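Capsid Protein (Unidentified, PDB 4DMI) forms pentamers of five identical chains and serves as a phage capsid protein. Local coordinates at the interface of chains A and B. Residues are numbered along the deposited sequence; one frame, centred on the assembly and turned at random. Chains: chain A/B, Capsid Protein.

The interface of chains A and B. Residues chain A 70, 90-92, 133, 158, 160; chain B 96, 117, 119-120.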
ATOM      1  N   ASP A  70      22.249  -8.462  -8.320  1.00  8.36           N
ATOM      2  CA  ASP A  70      22.298  -9.822  -7.803  1.00  8.07           C
ATOM      3  C   ASP A  70      23.753 -10.039  -7.374  1.00  8.51           C
ATOM      4  O   ASP A  70      24.629 -10.403  -8.179  1.00 12.22           O
ATOM      5  CB  ASP A  70      21.877 -10.818  -8.879  1.00 11.02           C
ATOM      6  CG  ASP A  70      21.770 -12.244  -8.365  1.00 19.16           C
ATOM      7  OD1 ASP A  70      22.062 -12.495  -7.180  1.00 17.88           O
ATOM      8  OD2 ASP A  70      21.402 -13.131  -9.165  1.00 20.73           O
ATOM      9  N   ASN A  90      15.591  -8.867  -1.708  1.00  6.10           N
ATOM     10  CA  ASN A  90      15.777  -9.837  -0.630  1.00  6.39           C
ATOM     11  C   ASN A  90      17.254 -10.070  -0.313  1.00  6.11           C
ATOM     12  O   ASN A  90      18.127  -9.948  -1.182  1.00  6.31           O
ATOM     13  CB  ASN A  90      15.150 -11.185  -1.003  1.00  6.50           C
ATOM     14  CG  ASN A  90      13.649 -11.138  -1.047  1.00  7.28           C
ATOM     15  OD1 ASN A  90      12.996 -10.981  -0.019  1.00  7.93           O
ATOM     16  ND2 ASN A  90      13.083 -11.306  -2.242  1.00  8.47           N
ATOM     17  N   LEU A  91      17.512 -10.443   0.940  1.00  5.88           N
ATOM     18  CA  LEU A  91      18.825 -10.898   1.389  1.00  6.47           C
ATOM     19  C   LEU A  91      18.724 -12.367   1.805  1.00  5.73           C
ATOM     20  O   LEU A  91      17.669 -12.828   2.241  1.00  6.09           O
ATOM     21  CB  LEU A  91      19.279 -10.084   2.607  1.00  8.12           C
ATOM     22  CG  LEU A  91      18.996  -8.580   2.595  1.00  7.11           C
ATOM     23  CD1 LEU A  91      19.156  -7.977   4.001  1.00  9.96           C
ATOM     24  CD2 LEU A  91      19.929  -7.893   1.614  1.00 10.02           C
ATOM     25  N   SER A  92      19.830 -13.104   1.724  1.00  5.76           N
ATOM     26  CA  SER A  92      19.850 -14.472   2.243  1.00  5.39           C
ATOM     27  C   SER A  92      19.952 -14.459   3.754  1.00  5.85           C
ATOM     28  O   SER A  92      20.964 -14.010   4.275  1.00  7.25           O
ATOM     29  CB  SER A  92      21.074 -15.222   1.718  1.00  8.49           C
ATOM     30  OG  SER A  92      21.168 -15.150   0.307  1.00  8.29           O
ATOM     31  N   PRO A 133      14.355 -15.838   2.589  1.00  4.85           N
ATOM     32  CA  PRO A 133      14.644 -14.477   2.132  1.00  5.65           C
ATOM     33  C   PRO A 133      14.261 -13.469   3.212  1.00  6.81           C
ATOM     34  O   PRO A 133      13.288 -13.661   3.960  1.00  7.64           O
ATOM     35  CB  PRO A 133      13.747 -14.314   0.902  1.00  6.86           C
ATOM     36  CG  PRO A 133      12.619 -15.307   1.129  1.00  5.72           C
ATOM     37  CD  PRO A 133      13.255 -16.470   1.838  1.00  5.09           C
ATOM     38  N   ARG A 158      23.536 -13.837  -0.879  1.00  6.04           N
ATOM     39  CA  ARG A 158      23.244 -12.843  -1.898  1.00  5.55           C
ATOM     40  C   ARG A 158      22.375 -11.690  -1.420  1.00  5.70           C
ATOM     41  O   ARG A 158      21.624 -11.823  -0.449  1.00  8.26           O
ATOM     42  CB  ARG A 158      22.548 -13.518  -3.074  1.00 11.52           C
ATOM     43  CG  ARG A 158      23.460 -14.427  -3.846  1.00 17.22           C
ATOM     44  CD  ARG A 158      22.751 -14.988  -5.039  1.00 23.69           C
ATOM     45  NE  ARG A 158      23.613 -15.924  -5.752  1.00 24.41           N
ATOM     46  CZ  ARG A 158      24.328 -15.610  -6.822  1.00 21.33           C
ATOM     47  NH1 ARG A 158      24.273 -14.384  -7.321  1.00 20.93           N
ATOM     48  NH2 ARG A 158      25.095 -16.526  -7.394  1.00 22.43           N
ATOM     49  N   GLN A 160      19.768  -9.367  -3.614  1.00  7.22           N
ATOM     50  CA  GLN A 160      19.149  -9.391  -4.935  1.00  9.12           C
ATOM     51  C   GLN A 160      17.999  -8.426  -4.956  1.00 10.34           C
ATOM     52  O   GLN A 160      17.296  -8.275  -3.965  1.00 10.47           O
ATOM     53  CB  GLN A 160      18.567 -10.774  -5.235  1.00 13.45           C
ATOM     54  CG  GLN A 160      19.558 -11.901  -5.203  1.00 24.68           C
ATOM     55  CD  GLN A 160      18.914 -13.238  -5.493  1.00 14.78           C
ATOM     56  OE1 GLN A 160      17.739 -13.479  -5.147  1.00 14.91           O
ATOM     57  NE2 GLN A 160      19.673 -14.125  -6.133  1.00 20.92           N
TER
ATOM     58  N   GLU B  96      20.821 -20.247  -2.948  1.00  9.00           N
ATOM     59  CA  GLU B  96      21.428 -19.220  -3.798  1.00  8.49           C
ATOM     60  C   GLU B  96      22.436 -19.810  -4.783  1.00 12.33           C
ATOM     61  O   GLU B  96      22.853 -19.136  -5.727  1.00 17.86           O
ATOM     62  CB  GLU B  96      22.067 -18.117  -2.942  1.00 11.83           C
ATOM     63  CG  GLU B  96      23.181 -18.597  -2.023  1.00 14.65           C
ATOM     64  CD  GLU B  96      24.531 -18.665  -2.709  1.00 17.07           C
ATOM     65  OE1 GLU B  96      25.272 -19.638  -2.476  1.00 14.61           O
ATOM     66  OE2 GLU B  96      24.856 -17.733  -3.470  1.00 25.60           O
ATOM     67  N   ASN B 117      13.450 -12.839  -8.190  1.00  7.67           N
ATOM     68  CA  ASN B 117      14.454 -13.900  -8.247  1.00  6.73           C
ATOM     69  C   ASN B 117      14.223 -14.907  -7.126  1.00  8.02           C
ATOM     70  O   ASN B 117      13.949 -14.516  -5.994  1.00  9.08           O
ATOM     71  CB  ASN B 117      15.826 -13.249  -8.080  1.00  9.72           C
ATOM     72  CG  ASN B 117      16.962 -14.119  -8.571  1.00 13.15           C
ATOM     73  OD1 ASN B 117      16.923 -15.350  -8.495  1.00 14.66           O
ATOM     74  ND2 ASN B 117      18.017 -13.466  -9.052  1.00 17.91           N
ATOM     75  N   ARG B 119      16.485 -17.512  -6.218  1.00  6.97           N
ATOM     76  CA  ARG B 119      17.694 -18.205  -5.756  1.00  6.16           C
ATOM     77  C   ARG B 119      18.355 -17.400  -4.658  1.00  6.38           C
ATOM     78  O   ARG B 119      19.287 -16.629  -4.896  1.00  9.32           O
ATOM     79  CB  ARG B 119      18.654 -18.431  -6.922  1.00 14.49           C
ATOM     80  CG  ARG B 119      18.170 -19.501  -7.896  1.00 14.74           C
ATOM     81  CD  ARG B 119      19.305 -19.966  -8.793  1.00 19.49           C
ATOM     82  NE  ARG B 119      20.145 -18.866  -9.261  1.00 24.14           N
ATOM     83  CZ  ARG B 119      21.478 -18.885  -9.253  1.00 26.62           C
ATOM     84  NH1 ARG B 119      22.131 -19.945  -8.802  1.00 22.25           N
ATOM     85  NH2 ARG B 119      22.162 -17.838  -9.695  1.00 28.25           N
ATOM     86  N   ILE B 120      17.846 -17.579  -3.445  1.00  7.52           N
ATOM     87  CA  ILE B 120      18.108 -16.640  -2.376  1.00  7.20           C
ATOM     88  C   ILE B 120      18.482 -17.257  -1.034  1.00  9.27           C
ATOM     89  O   ILE B 120      19.112 -16.595  -0.217  1.00  9.22           O
ATOM     90  CB  ILE B 120      16.878 -15.693  -2.213  1.00  8.32           C
ATOM     91  CG1 ILE B 120      17.167 -14.514  -1.275  1.00  8.93           C
ATOM     92  CG2 ILE B 120      15.650 -16.471  -1.748  1.00 12.38           C
ATOM     93  CD1 ILE B 120      18.351 -13.661  -1.704  1.00  9.80           C
TER
HETATM   94  O   HOH W   1      15.106 -12.587  -4.354  1.00 13.93           O
HETATM   95  O   HOH W   2      25.846 -18.943  -6.369  1.00 29.43           O
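This is a subunit-subunit interface of the capsid pentamer, where a beta-sheet face of chain A (strands 67-72, 83-92, 133-142 and 158-167) receives the short strand segments 117 and 119-121 of chain B, together with B:Glu96 of a loop. B:Ile120 lies over that face, between A:Asn90, A:Pro133 and A:Gln160. Its CG1 is anti to the backbone N (chi1 -170°), and chi2 of 57° then turns CD1 towards A:Asn90 O and A:Gln160 OE1. B:Ile120 CG2 rests 3.9 Å from A:Pro133 CB. The B:Ile120 carbonyl O takes a short hydrogen bond from the hydroxyl A:Ser92 OG at 2.6 Å. That hydroxyl also accepts a nearly straight bond from A:Arg158 N, which helps fix its rotation.

A:Gln160 extends alongside B:Ile120 in the opposite direction. Its amide stacks on that of B:Asn117, the planes 23° apart. A:Gln160 NE2 donates a bent bond to B:Arg119 O at 2.8 Å, from above the carbonyl plane; this oxygen lies far out of the A:Gln160 amide plane. A:Gln160 NE2 also donates, near its own amide plane, to A:Asp70 OD1 at 3.1 Å, meeting it from above the carboxylate plane. A:Arg158 NH1 reaches A:Asp70 OD1 from the opposite face of that plane, in a 2.9 Å salt bridge within chain A. The extended A:Arg158 crosses B:Glu96 at about a right angle. A:Arg158 NE makes a salt bridge to B:Glu96 OE2 at 3.2 Å, with weak hydrogen-bond geometry. Water 2 links A:Arg158 NH2 to B:Glu96 O. Water 1 joins A:Asn90 ND2, A:Gln160 OE1 and B:Asn117 O.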